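Local coordinates for protein OBCA, Oxalate Biosynthetic Component A (Burkholderia glumae, PDB 4NNB) that pairs an N-terminal domain with a TIM-barrel domain of the beta-keto acid cleavage enzyme family, whose pocket holds a magnesium ion and an oxaloacetate ion, at residues A[278-283]-A[322-327]; A[314-319]-A[381-386]; A[349-354]-A[394-399]. One frame throughout, in Å; residues are numbered along the deposited sequence.

Overall arrangement
Residues 278-283, in the loop after strand 273-276 of the TIM barrel, open contact 1, which closes when the chain returns at 322-327 just before helix 328-341. Within that excursion lies 314-319, where contact 2 opens, so contacts 1 and 2 cross. Contact 2 closes at 381-386, after strand 373-378, and pairs strands 317-318 and 383-386 of a small antiparallel sheet. By then 349-354, at the end of strand 344-349, has opened contact 3, which closes at 394-399 and joins the start of helix 352-359 to the end of strand 393-395, the sheet's third strand; contacts 2 and 3 cross too. Contacts 1 and 3 are in series, and both reach oxaloacetate in the loop-built pocket.

Contact 1: A[278-283]-A[322-327]; sequences TSVRGD and GGYDNA. With OAA (oxaloacetate ion), chain C.
Ser279 and Tyr324 bring their hydroxyls to the same carboxylate oxygen of oxaloacetate, O5. Ser279 OG donates to it at 2.8 Å, while Tyr324 OH lies 2.9 Å from O5, a pair whose proton is not settled. The other oxygen of that carboxylate, O4, meets the edge of the Arg281 guanidinium in its plane and is gripped twice, by NE and, at 2.8 Å, by NH2. Arg281 reaches it through a chain bent at chi2 and chi3, which turns the NE-NH2 edge to the ligand. Its CB packs beside Tyr324 CE1.

One layer out, the backbone sets these groups. Ser279 OG accepts from Arg281 N at 3.1 Å and 165°, an ST turn that leaves the hydroxyl proton for O5. The Tyr324 ring leans over this turn: its CG sits between backbone N and carbonyl carbon (chi1 51°), and Val280 N lies 4.1 Å above the ring plane, over the centre. That buried N-H has no polar partner in the model. Val280 CG2 touches Tyr324 CB at 3.7 Å. A type II turn from Val280 to Asp283 follows, with Gly282 at positive phi; Gly282 N makes a weak bond to Gly322 O, and a water accepts weakly from Gly282 N and donates to Gly323 O. Arg292, from helix 291-294, packs on both Val280 and Tyr324, and Phe318 makes a cation-pi contact with Arg281.

O4 is thus held by the guanidinium and O5 by the Ser279 hydroxyl, with that of Tyr324 close by, a division that would probably restrict the carboxylate's rotation.

Contact 2: A[314-319]-A[381-386]; sequences AAVVFQ and VDQYRR
The Tyr384 ring carries Gln319 on one face: CG stands 3.4 Å above the ring centre, only 4° off the normal, in a CH-pi contact, and the amide beyond it lies nearly parallel to the ring, with CD 3.4 Å from Tyr384 CE1. From this stacked position Gln319 NE2 donates to Gln383 O at 3.1 Å, the carbonyl oxygen lying close to the amide plane although the donor stands well above the carbonyl's own plane. Gln319 OE1 is hydrogen-bonded to Arg401. The Phe318 ring has Val316 CG1 over one face, offset toward the rim, and Val381 CG1 at its edge, 3.8 Å from CD2.

Behind these side chains, the short, weakly bonded strand 317-318 runs antiparallel to 383-386, with 393-395 as the third strand of a small sheet made by the loops of the TIM barrel. Tyr384 N donates to Val317 O at 2.8 Å, and Gln319 N to Asp382 O; between these bonds Phe318 and Gln383 form a non-hydrogen-bonded pair. A water accepts a hydrogen bond from Val317 N and sits 2.8 Å from Tyr384 O. Asp382, whose CB touches Gln319 CD, sends its carboxylate to a salt bridge with Arg404. Phe318 itself touches oxaloacetate.

Contact 3: A[349-354]-A[394-399]; sequences VFNHAI and EDDSLI. With OAA (oxaloacetate ion), chain C.
Asp396 meets His352 and Ala353, at the start of helix 352-359, with both its backbone and its side chain. His352 N donates to Asp396 O at 3.1 Å, in the plane of that carbonyl. Ala353 N goes to Asp396 OD2, also at 3.1 Å, approaching on the syn side of the carboxylate. CG of Asp396 is anti to its backbone N (chi1 -161°), which brings OD2 to the first turn and OD1 to 3.2 Å from His352 CB. Asn351 is the N-cap: its CG takes the position between backbone N and carbonyl carbon (chi1 55°), from which OD1 accepts from Ile354 N at 2.8 Å. The N-H groups at the helix start would tend to favour the charged form of Asp396.

Within the partner segment an Asx turn forms: Asp395 OD1 accepts from Ser397 N and also from Ser397 OG, at 2.6 Å. Two waters bridge across: one accepts from Leu398 N and lies 3.0 Å from Phe350 O, the other donates to Leu398 O and pairs with His352 NE2.

Apolar packing falls to Leu398, which meets Val349 at about a right angle, its CD2 approaching Val349 CG1 at 4.0 Å. Leu398 CD1 also touches the backbone, against Val349 O. Phe350 leaves the backbone away from residues 394-399, and the edge of its ring at CZ meets oxaloacetate C2, 3.5 Å off.

Around the contact, strand 373-378 packs on Val349 and Phe350, helix 416-440 on His352 and Leu398, and strand 383-386 on Ala353 and Asp396, seating the helix start between barrel and loop sheet.

Contact 1: A[278-283]-A[322-327]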
ATOM      1  N   THR A 278       7.128  -0.014  13.460  1.00 22.61           N
ATOM      2  CA  THR A 278       7.460   0.964  14.494  1.00 19.89           C
ATOM      3  C   THR A 278       7.560   2.351  13.884  1.00 22.70           C
ATOM      4  O   THR A 278       8.019   3.301  14.522  1.00 21.84           O
ATOM      5  CB  THR A 278       8.782   0.612  15.160  1.00 20.81           C
ATOM      6  OG1 THR A 278       9.817   0.606  14.174  1.00 20.53           O
ATOM      7  CG2 THR A 278       8.679  -0.780  15.814  1.00 22.60           C
ATOM      8  N   SER A 279       7.128   2.461  12.638  1.00 20.55           N
ATOM      9  CA  SER A 279       7.249   3.713  11.895  1.00 24.53           C
ATOM     10  C   SER A 279       6.355   4.841  12.445  1.00 26.34           C
ATOM     11  O   SER A 279       5.237   4.590  12.910  1.00 21.89           O
ATOM     12  CB  SER A 279       6.920   3.442  10.427  1.00 23.95           C
ATOM     13  OG  SER A 279       6.774   4.644   9.717  1.00 26.36           O
ATOM     14  N   VAL A 280       6.847   6.083  12.415  1.00 25.12           N
ATOM     15  CA  VAL A 280       5.966   7.224  12.708  1.00 27.52           C
ATOM     16  C   VAL A 280       5.773   8.131  11.487  1.00 32.31           C
ATOM     17  O   VAL A 280       5.527   9.338  11.615  1.00 30.49           O
ATOM     18  CB  VAL A 280       6.419   8.045  13.944  1.00 32.68           C
ATOM     19  CG1 VAL A 280       6.337   7.197  15.202  1.00 27.52           C
ATOM     20  CG2 VAL A 280       7.829   8.598  13.757  1.00 24.84           C
ATOM     21  N   ARG A 281       5.872   7.522  10.311  1.00 28.67           N
ATOM     22  CA  ARG A 281       5.600   8.201   9.047  1.00 31.05           C
ATOM     23  C   ARG A 281       4.292   8.990   9.114  1.00 35.32           C
ATOM     24  O   ARG A 281       3.281   8.504   9.647  1.00 32.59           O
ATOM     25  CB  ARG A 281       5.546   7.185   7.896  1.00 30.71           C
ATOM     26  CG  ARG A 281       4.696   7.634   6.700  1.00 36.63           C
ATOM     27  CD  ARG A 281       5.480   7.824   5.409  1.00 35.97           C
ATOM     28  NE  ARG A 281       5.642   6.571   4.692  1.00 41.13           N
ATOM     29  CZ  ARG A 281       5.609   6.427   3.367  1.00 34.21           C
ATOM     30  NH1 ARG A 281       5.427   7.459   2.555  1.00 37.84           N
ATOM     31  NH2 ARG A 281       5.770   5.221   2.855  1.00 28.22           N
ATOM     32  N   GLY A 282       4.337  10.215   8.599  1.00 30.88           N
ATOM     33  CA  GLY A 282       3.185  11.100   8.593  1.00 38.12           C
ATOM     34  C   GLY A 282       3.090  11.877   9.889  1.00 45.00           C
ATOM     35  O   GLY A 282       2.327  12.838  10.000  1.00 48.31           O
ATOM     36  N   ASP A 283       3.879  11.462  10.872  1.00 40.55           N
ATOM     37  CA  ASP A 283       3.749  11.981  12.222  1.00 45.98           C
ATOM     38  C   ASP A 283       5.111  12.358  12.780  1.00 54.70           C
ATOM     39  O   ASP A 283       5.654  11.666  13.646  1.00 54.33           O
ATOM     40  CB  ASP A 283       3.071  10.937  13.117  1.00 46.33           C
ATOM     41  CG  ASP A 283       2.809  11.439  14.523  1.00 54.39           C
ATOM     42  OD1 ASP A 283       3.155  12.598  14.842  1.00 58.80           O
ATOM     43  OD2 ASP A 283       2.265  10.655  15.327  1.00 63.71           O
ATOM     44  N   GLY A 322       7.278  13.491   3.982  1.00 36.30           N
ATOM     45  CA  GLY A 322       6.619  12.739   5.046  1.00 32.04           C
ATOM     46  C   GLY A 322       7.461  11.802   5.911  1.00 34.48           C
ATOM     47  O   GLY A 322       6.913  11.033   6.705  1.00 34.68           O
ATOM     48  N   GLY A 323       8.781  11.867   5.779  1.00 27.12           N
ATOM     49  CA  GLY A 323       9.673  10.975   6.512  1.00 29.15           C
ATOM     50  C   GLY A 323       9.730  11.139   8.026  1.00 31.72           C
ATOM     51  O   GLY A 323       8.949  11.883   8.615  1.00 28.30           O
ATOM     52  N   TYR A 324      10.666  10.438   8.659  1.00 25.17           N
ATOM     53  CA  TYR A 324      10.783  10.466  10.121  1.00 23.80           C
ATOM     54  C   TYR A 324      12.197  10.097  10.552  1.00 23.24           C
ATOM     55  O   TYR A 324      12.882   9.293   9.903  1.00 21.33           O
ATOM     56  CB  TYR A 324       9.774   9.511  10.789  1.00 23.16           C
ATOM     57  CG  TYR A 324       9.829   8.121  10.216  1.00 25.59           C
ATOM     58  CD1 TYR A 324       9.202   7.827   9.013  1.00 28.24           C
ATOM     59  CD2 TYR A 324      10.521   7.101  10.862  1.00 26.23           C
ATOM     60  CE1 TYR A 324       9.256   6.565   8.462  1.00 28.80           C
ATOM     61  CE2 TYR A 324      10.578   5.822  10.311  1.00 24.08           C
ATOM     62  CZ  TYR A 324       9.936   5.573   9.107  1.00 24.97           C
ATOM     63  OH  TYR A 324       9.967   4.327   8.528  1.00 28.81           O
ATOM     64  N   ASP A 325      12.618  10.674  11.668  1.00 24.27           N
ATOM     65  CA  ASP A 325      13.966  10.442  12.185  1.00 27.06           C
ATOM     66  C   ASP A 325      14.052   9.110  12.914  1.00 24.91           C
ATOM     67  O   ASP A 325      13.050   8.573  13.404  1.00 24.29           O
ATOM     68  CB  ASP A 325      14.363  11.580  13.139  1.00 24.42           C
ATOM     69  CG  ASP A 325      15.878  11.645  13.401  1.00 26.08           C
ATOM     70  OD1 ASP A 325      16.667  11.002  12.677  1.00 24.40           O
ATOM     71  OD2 ASP A 325      16.269  12.362  14.331  1.00 25.98           O
ATOM     72  N   ASN A 326      15.261   8.573  12.955  1.00 21.39           N
ATOM     73  CA  ASN A 326      15.598   7.491  13.850  1.00 23.91           C
ATOM     74  C   ASN A 326      16.962   7.829  14.425  1.00 25.88           C
ATOM     75  O   ASN A 326      17.979   7.458  13.855  1.00 25.05           O
ATOM     76  CB  ASN A 326      15.633   6.155  13.103  1.00 24.50           C
ATOM     77  CG  ASN A 326      14.278   5.800  12.471  1.00 26.09           C
ATOM     78  OD1 ASN A 326      13.400   5.236  13.130  1.00 24.30           O
ATOM     79  ND2 ASN A 326      14.106   6.156  11.201  1.00 20.98           N
ATOM     80  N   ALA A 327      16.974   8.560  15.534  1.00 25.26           N
ATOM     81  CA  ALA A 327      18.229   9.073  16.105  1.00 27.03           C
ATOM     82  C   ALA A 327      19.020   7.979  16.847  1.00 29.19           C
ATOM     83  O   ALA A 327      18.439   6.970  17.268  1.00 23.88           O
ATOM     84  CB  ALA A 327      17.928  10.226  17.028  1.00 27.49           C
TER
HETATM   85  O1  OAA C 602       8.901   0.481   9.533  1.00 34.84           O
HETATM   86  O2  OAA C 602       6.908  -0.124   8.633  1.00 27.38           O
HETATM   87  O4  OAA C 602       6.438   3.703   5.085  1.00 33.56           O
HETATM   88  O5  OAA C 602       7.489   4.455   6.987  1.00 36.32           O
HETATM   89  O3  OAA C 602       5.867   1.380   6.631  1.00 31.31           O
HETATM   90  C1  OAA C 602       7.964   0.643   8.633  1.00 29.88           C
HETATM   91  C2  OAA C 602       8.141   1.733   7.599  1.00 29.72           C
HETATM   92  C3  OAA C 602       6.896   2.144   6.845  1.00 28.77           C
HETATM   93  C4  OAA C 602       6.932   3.510   6.282  1.00 25.58           C
HETATM   94  O   HOH W   1       6.213  12.594   8.635  1.00 47.42           O

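Contact 2: A[314-319]-A[381-386]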
ATOM      1  N   ALA A 314      18.582   4.887  10.456  1.00 22.61           N
ATOM      2  CA  ALA A 314      18.945   6.228  10.020  1.00 26.19           C
ATOM      3  C   ALA A 314      17.639   6.954   9.798  1.00 25.88           C
ATOM      4  O   ALA A 314      16.579   6.313   9.714  1.00 24.37           O
ATOM      5  CB  ALA A 314      19.751   6.201   8.709  1.00 19.46           C
ATOM      6  N   ALA A 315      17.714   8.277   9.675  1.00 20.31           N
ATOM      7  CA  ALA A 315      16.559   9.076   9.283  1.00 22.77           C
ATOM      8  C   ALA A 315      16.023   8.565   7.948  1.00 21.68           C
ATOM      9  O   ALA A 315      16.799   8.199   7.057  1.00 22.47           O
ATOM     10  CB  ALA A 315      16.942  10.545   9.164  1.00 22.53           C
ATOM     11  N   VAL A 316      14.702   8.520   7.810  1.00 23.65           N
ATOM     12  CA  VAL A 316      14.090   8.115   6.539  1.00 20.29           C
ATOM     13  C   VAL A 316      13.479   9.373   5.928  1.00 23.37           C
ATOM     14  O   VAL A 316      12.557   9.945   6.490  1.00 22.57           O
ATOM     15  CB  VAL A 316      13.017   7.026   6.748  1.00 23.21           C
ATOM     16  CG1 VAL A 316      12.340   6.675   5.420  1.00 23.02           C
ATOM     17  CG2 VAL A 316      13.648   5.768   7.335  1.00 22.04           C
ATOM     18  N   VAL A 317      14.031   9.825   4.806  1.00 21.64           N
ATOM     19  CA  VAL A 317      13.639  11.101   4.227  1.00 22.69           C
ATOM     20  C   VAL A 317      13.147  10.865   2.802  1.00 28.31           C
ATOM     21  O   VAL A 317      13.933  10.929   1.847  1.00 26.17           O
ATOM     22  CB  VAL A 317      14.819  12.100   4.205  1.00 23.42           C
ATOM     23  CG1 VAL A 317      14.321  13.492   3.798  1.00 29.04           C
ATOM     24  CG2 VAL A 317      15.531  12.153   5.586  1.00 22.03           C
ATOM     25  N   PHE A 318      11.855  10.563   2.665  1.00 24.53           N
ATOM     26  CA  PHE A 318      11.268  10.284   1.351  1.00 26.03           C
ATOM     27  C   PHE A 318      11.353  11.521   0.459  1.00 28.87           C
ATOM     28  O   PHE A 318      10.999  12.619   0.890  1.00 27.53           O
ATOM     29  CB  PHE A 318       9.788   9.918   1.487  1.00 23.86           C
ATOM     30  CG  PHE A 318       9.523   8.664   2.275  1.00 25.95           C
ATOM     31  CD1 PHE A 318       9.119   8.739   3.601  1.00 28.10           C
ATOM     32  CD2 PHE A 318       9.646   7.415   1.686  1.00 26.55           C
ATOM     33  CE1 PHE A 318       8.858   7.584   4.333  1.00 27.67           C
ATOM     34  CE2 PHE A 318       9.380   6.252   2.415  1.00 28.47           C
ATOM     35  CZ  PHE A 318       8.990   6.344   3.739  1.00 23.00           C
ATOM     36  N   GLN A 319      11.787  11.350  -0.786  1.00 30.82           N
ATOM     37  CA  GLN A 319      11.764  12.474  -1.725  1.00 31.92           C
ATOM     38  C   GLN A 319      10.352  13.008  -1.884  1.00 33.00           C
ATOM     39  O   GLN A 319      10.157  14.212  -2.029  1.00 34.77           O
ATOM     40  CB  GLN A 319      12.369  12.089  -3.074  1.00 28.15           C
ATOM     41  CG  GLN A 319      13.875  11.831  -3.003  1.00 27.48           C
ATOM     42  CD  GLN A 319      14.544  11.958  -4.353  1.00 35.05           C
ATOM     43  OE1 GLN A 319      14.044  12.655  -5.239  1.00 33.53           O
ATOM     44  NE2 GLN A 319      15.675  11.279  -4.525  1.00 28.13           N
ATOM     45  N   VAL A 381      11.747   3.271  -4.203  1.00 25.10           N
ATOM     46  CA  VAL A 381      11.174   4.446  -3.556  1.00 28.26           C
ATOM     47  C   VAL A 381      12.278   5.496  -3.401  1.00 29.65           C
ATOM     48  O   VAL A 381      13.278   5.246  -2.716  1.00 26.92           O
ATOM     49  CB  VAL A 381      10.581   4.088  -2.174  1.00 26.96           C
ATOM     50  CG1 VAL A 381      10.028   5.334  -1.469  1.00 27.42           C
ATOM     51  CG2 VAL A 381       9.486   3.045  -2.329  1.00 27.81           C
ATOM     52  N   ASP A 382      12.104   6.655  -4.037  1.00 25.57           N
ATOM     53  CA  ASP A 382      13.148   7.685  -4.048  1.00 26.65           C
ATOM     54  C   ASP A 382      13.395   8.261  -2.646  1.00 28.20           C
ATOM     55  O   ASP A 382      12.450   8.617  -1.939  1.00 27.06           O
ATOM     56  CB  ASP A 382      12.813   8.814  -5.033  1.00 25.32           C
ATOM     57  CG  ASP A 382      12.668   8.327  -6.481  1.00 31.07           C
ATOM     58  OD1 ASP A 382      13.108   7.209  -6.820  1.00 29.23           O
ATOM     59  OD2 ASP A 382      12.126   9.093  -7.294  1.00 30.57           O
ATOM     60  N   GLN A 383      14.667   8.365  -2.265  1.00 28.02           N
ATOM     61  CA  GLN A 383      15.050   8.796  -0.917  1.00 25.46           C
ATOM     62  C   GLN A 383      16.074   9.915  -0.961  1.00 29.04           C
ATOM     63  O   GLN A 383      16.841  10.021  -1.925  1.00 27.41           O
ATOM     64  CB  GLN A 383      15.652   7.606  -0.147  1.00 23.20           C
ATOM     65  CG  GLN A 383      14.663   6.433   0.043  1.00 27.25           C
ATOM     66  CD  GLN A 383      13.600   6.723   1.093  1.00 25.48           C
ATOM     67  OE1 GLN A 383      13.708   7.684   1.853  1.00 26.61           O
ATOM     68  NE2 GLN A 383      12.568   5.895   1.136  1.00 25.83           N
ATOM     69  N   TYR A 384      16.106  10.734   0.093  1.00 24.59           N
ATOM     70  CA  TYR A 384      17.127  11.767   0.224  1.00 27.11           C
ATOM     71  C   TYR A 384      18.032  11.429   1.397  1.00 28.40           C
ATOM     72  O   TYR A 384      17.666  10.640   2.266  1.00 25.66           O
ATOM     73  CB  TYR A 384      16.494  13.134   0.518  1.00 26.31           C
ATOM     74  CG  TYR A 384      15.921  13.893  -0.672  1.00 31.65           C
ATOM     75  CD1 TYR A 384      16.594  13.948  -1.894  1.00 31.06           C
ATOM     76  CD2 TYR A 384      14.712  14.570  -0.558  1.00 30.59           C
ATOM     77  CE1 TYR A 384      16.063  14.662  -2.975  1.00 32.42           C
ATOM     78  CE2 TYR A 384      14.171  15.270  -1.636  1.00 29.45           C
ATOM     79  CZ  TYR A 384      14.854  15.313  -2.829  1.00 27.39           C
ATOM     80  OH  TYR A 384      14.322  16.017  -3.881  1.00 37.16           O
ATOM     81  N   ARG A 385      19.211  12.038   1.417  1.00 26.41           N
ATOM     82  CA  ARG A 385      19.974  12.180   2.654  1.00 28.32           C
ATOM     83  C   ARG A 385      20.201  13.681   2.841  1.00 28.91           C
ATOM     84  O   ARG A 385      20.539  14.389   1.888  1.00 28.25           O
ATOM     85  CB  ARG A 385      21.305  11.424   2.582  1.00 27.29           C
ATOM     86  CG  ARG A 385      22.118  11.491   3.892  1.00 28.24           C
ATOM     87  CD  ARG A 385      23.351  10.598   3.835  1.00 33.19           C
ATOM     88  NE  ARG A 385      24.154  10.702   5.056  1.00 34.16           N
ATOM     89  CZ  ARG A 385      25.131   9.863   5.371  1.00 35.49           C
ATOM     90  NH1 ARG A 385      25.410   8.852   4.559  1.00 33.12           N
ATOM     91  NH2 ARG A 385      25.813  10.020   6.499  1.00 34.88           N
ATOM     92  N   ARG A 386      19.978  14.180   4.049  1.00 27.10           N
ATOM     93  CA  ARG A 386      20.153  15.601   4.302  1.00 28.12           C
ATOM     94  C   ARG A 386      21.471  15.860   5.021  1.00 32.57           C
ATOM     95  O   ARG A 386      21.815  15.174   5.992  1.00 28.00           O
ATOM     96  CB  ARG A 386      18.984  16.163   5.111  1.00 31.67           C
ATOM     97  CG  ARG A 386      19.058  17.675   5.290  1.00 31.28           C
ATOM     98  CD  ARG A 386      17.899  18.213   6.105  1.00 30.06           C
ATOM     99  NE  ARG A 386      16.587  17.864   5.563  1.00 29.65           N
ATOM    100  CZ  ARG A 386      15.952  18.549   4.611  1.00 34.42           C
ATOM    101  NH1 ARG A 386      16.503  19.628   4.055  1.00 30.67           N
ATOM    102  NH2 ARG A 386      14.757  18.156   4.210  1.00 29.75           N
TER
HETATM  103  O   HOH W   2      15.955   8.583   3.200  1.00 24.25           O

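Contact 3: A[349-354]-A[394-399]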
ATOM      1  N   VAL A 349      15.499  -1.422   4.924  1.00 21.49           N
ATOM      2  CA  VAL A 349      16.574  -0.751   4.200  1.00 22.31           C
ATOM      3  C   VAL A 349      16.004   0.282   3.212  1.00 24.69           C
ATOM      4  O   VAL A 349      15.781  -0.009   2.026  1.00 24.28           O
ATOM      5  CB  VAL A 349      17.485  -1.755   3.477  1.00 23.72           C
ATOM      6  CG1 VAL A 349      18.692  -1.032   2.888  1.00 24.23           C
ATOM      7  CG2 VAL A 349      17.953  -2.852   4.438  1.00 24.70           C
ATOM      8  N   PHE A 350      15.767   1.488   3.711  1.00 22.53           N
ATOM      9  CA  PHE A 350      15.193   2.561   2.898  1.00 23.61           C
ATOM     10  C   PHE A 350      16.235   3.249   2.020  1.00 26.18           C
ATOM     11  O   PHE A 350      15.900   3.802   0.975  1.00 24.27           O
ATOM     12  CB  PHE A 350      14.551   3.635   3.794  1.00 24.60           C
ATOM     13  CG  PHE A 350      13.183   3.268   4.325  1.00 24.58           C
ATOM     14  CD1 PHE A 350      13.026   2.794   5.628  1.00 22.38           C
ATOM     15  CD2 PHE A 350      12.053   3.415   3.522  1.00 23.03           C
ATOM     16  CE1 PHE A 350      11.758   2.470   6.126  1.00 23.81           C
ATOM     17  CE2 PHE A 350      10.783   3.090   4.001  1.00 23.27           C
ATOM     18  CZ  PHE A 350      10.626   2.620   5.296  1.00 22.84           C
ATOM     19  N   ASN A 351      17.494   3.249   2.456  1.00 25.07           N
ATOM     20  CA  ASN A 351      18.498   4.122   1.838  1.00 24.88           C
ATOM     21  C   ASN A 351      19.915   3.630   2.093  1.00 23.29           C
ATOM     22  O   ASN A 351      20.116   2.706   2.884  1.00 25.51           O
ATOM     23  CB  ASN A 351      18.314   5.571   2.328  1.00 22.93           C
ATOM     24  CG  ASN A 351      18.337   5.686   3.856  1.00 24.16           C
ATOM     25  OD1 ASN A 351      19.101   4.998   4.527  1.00 25.14           O
ATOM     26  ND2 ASN A 351      17.483   6.539   4.401  1.00 20.08           N
ATOM     27  N   HIS A 352      20.900   4.243   1.442  1.00 21.74           N
ATOM     28  CA  HIS A 352      22.283   3.805   1.619  1.00 25.47           C
ATOM     29  C   HIS A 352      22.815   4.104   3.023  1.00 23.74           C
ATOM     30  O   HIS A 352      23.647   3.362   3.548  1.00 25.63           O
ATOM     31  CB  HIS A 352      23.205   4.402   0.544  1.00 30.29           C
ATOM     32  CG  HIS A 352      22.992   3.808  -0.813  1.00 31.05           C
ATOM     33  ND1 HIS A 352      23.435   2.544  -1.147  1.00 32.39           N
ATOM     34  CD2 HIS A 352      22.358   4.290  -1.911  1.00 28.90           C
ATOM     35  CE1 HIS A 352      23.097   2.280  -2.399  1.00 30.31           C
ATOM     36  NE2 HIS A 352      22.437   3.318  -2.882  1.00 29.44           N
ATOM     37  N   ALA A 353      22.342   5.188   3.624  1.00 23.10           N
ATOM     38  CA  ALA A 353      22.729   5.503   4.996  1.00 24.74           C
ATOM     39  C   ALA A 353      22.416   4.315   5.906  1.00 24.16           C
ATOM     40  O   ALA A 353      23.226   3.941   6.761  1.00 24.33           O
ATOM     41  CB  ALA A 353      22.011   6.751   5.478  1.00 23.45           C
ATOM     42  N   ILE A 354      21.250   3.700   5.701  1.00 23.76           N
ATOM     43  CA  ILE A 354      20.890   2.523   6.500  1.00 23.74           C
ATOM     44  C   ILE A 354      21.848   1.357   6.270  1.00 23.22           C
ATOM     45  O   ILE A 354      22.262   0.688   7.230  1.00 23.01           O
ATOM     46  CB  ILE A 354      19.406   2.131   6.318  1.00 24.09           C
ATOM     47  CG1 ILE A 354      18.541   3.074   7.161  1.00 25.65           C
ATOM     48  CG2 ILE A 354      19.162   0.673   6.712  1.00 23.24           C
ATOM     49  CD1 ILE A 354      17.061   3.132   6.768  1.00 22.15           C
ATOM     50  N   GLU A 394      20.601  15.215  -0.985  1.00 27.42           N
ATOM     51  CA  GLU A 394      21.081  14.525  -2.168  1.00 31.70           C
ATOM     52  C   GLU A 394      20.389  13.177  -2.223  1.00 34.22           C
ATOM     53  O   GLU A 394      19.895  12.678  -1.202  1.00 29.26           O
ATOM     54  CB  GLU A 394      22.594  14.311  -2.101  1.00 33.46           C
ATOM     55  CG  GLU A 394      23.016  13.367  -0.991  1.00 37.60           C
ATOM     56  CD  GLU A 394      24.524  13.174  -0.900  1.00 50.19           C
ATOM     57  OE1 GLU A 394      24.978  12.531   0.076  1.00 43.30           O
ATOM     58  OE2 GLU A 394      25.249  13.657  -1.800  1.00 56.06           O
ATOM     59  N   ASP A 395      20.369  12.587  -3.414  1.00 32.37           N
ATOM     60  CA  ASP A 395      19.815  11.256  -3.610  1.00 31.82           C
ATOM     61  C   ASP A 395      20.529  10.219  -2.740  1.00 32.41           C
ATOM     62  O   ASP A 395      21.758  10.202  -2.649  1.00 31.89           O
ATOM     63  CB  ASP A 395      19.901  10.856  -5.083  1.00 32.42           C
ATOM     64  CG  ASP A 395      19.138   9.572  -5.380  1.00 35.03           C
ATOM     65  OD1 ASP A 395      18.287   9.185  -4.549  1.00 31.15           O
ATOM     66  OD2 ASP A 395      19.385   8.948  -6.437  1.00 34.24           O
ATOM     67  N   ASP A 396      19.746   9.360  -2.088  1.00 27.94           N
ATOM     68  CA  ASP A 396      20.297   8.287  -1.283  1.00 26.75           C
ATOM     69  C   ASP A 396      19.469   7.015  -1.496  1.00 29.08           C
ATOM     70  O   ASP A 396      19.511   6.088  -0.690  1.00 24.02           O
ATOM     71  CB  ASP A 396      20.348   8.702   0.199  1.00 27.14           C
ATOM     72  CG  ASP A 396      21.315   7.850   1.012  1.00 26.65           C
ATOM     73  OD1 ASP A 396      22.372   7.473   0.467  1.00 29.65           O
ATOM     74  OD2 ASP A 396      21.019   7.540   2.190  1.00 27.94           O
ATOM     75  N   SER A 397      18.723   6.988  -2.601  1.00 30.02           N
ATOM     76  CA  SER A 397      17.878   5.848  -2.958  1.00 31.09           C
ATOM     77  C   SER A 397      18.709   4.593  -3.230  1.00 27.98           C
ATOM     78  O   SER A 397      19.828   4.685  -3.735  1.00 31.11           O
ATOM     79  CB  SER A 397      17.039   6.175  -4.204  1.00 28.09           C
ATOM     80  OG  SER A 397      16.418   7.445  -4.109  1.00 28.20           O
ATOM     81  N   LEU A 398      18.165   3.424  -2.909  1.00 22.21           N
ATOM     82  CA  LEU A 398      18.858   2.171  -3.218  1.00 28.59           C
ATOM     83  C   LEU A 398      19.058   2.037  -4.728  1.00 31.62           C
ATOM     84  O   LEU A 398      20.153   1.717  -5.197  1.00 32.78           O
ATOM     85  CB  LEU A 398      18.082   0.968  -2.700  1.00 26.21           C
ATOM     86  CG  LEU A 398      17.854   0.843  -1.198  1.00 29.27           C
ATOM     87  CD1 LEU A 398      17.270  -0.536  -0.928  1.00 26.10           C
ATOM     88  CD2 LEU A 398      19.149   1.059  -0.435  1.00 26.65           C
ATOM     89  N   ILE A 399      17.980   2.259  -5.474  1.00 30.98           N
ATOM     90  CA  ILE A 399      18.066   2.385  -6.920  1.00 31.85           C
ATOM     91  C   ILE A 399      18.137   3.880  -7.172  1.00 27.39           C
ATOM     92  O   ILE A 399      17.169   4.598  -6.930  1.00 28.58           O
ATOM     93  CB  ILE A 399      16.826   1.792  -7.627  1.00 30.55           C
ATOM     94  CG1 ILE A 399      16.655   0.307  -7.269  1.00 29.03           C
ATOM     95  CG2 ILE A 399      16.937   1.980  -9.140  1.00 30.50           C
ATOM     96  CD1 ILE A 399      15.381  -0.349  -7.848  1.00 31.57           C
TER
HETATM   97  O1  OAA C 602       8.901   0.481   9.533  1.00 34.84           O
HETATM   98  O2  OAA C 602       6.908  -0.124   8.633  1.00 27.38           O
HETATM   99  O4  OAA C 602       6.438   3.703   5.085  1.00 33.56           O
HETATM  100  O5  OAA C 602       7.489   4.455   6.987  1.00 36.32           O
HETATM  101  O3  OAA C 602       5.867   1.380   6.631  1.00 31.31           O
HETATM  102  C1  OAA C 602       7.964   0.643   8.633  1.00 29.88           C
HETATM  103  C2  OAA C 602       8.141   1.733   7.599  1.00 29.72           C
HETATM  104  C3  OAA C 602       6.896   2.144   6.845  1.00 28.77           C
HETATM  105  C4  OAA C 602       6.932   3.510   6.282  1.00 25.58           C
HETATM  106  O   HOH W   3      15.412   3.401  -1.910  1.00 30.49           O
HETATM  107  O   HOH W   4      22.487   2.863  -5.779  1.00 37.04           O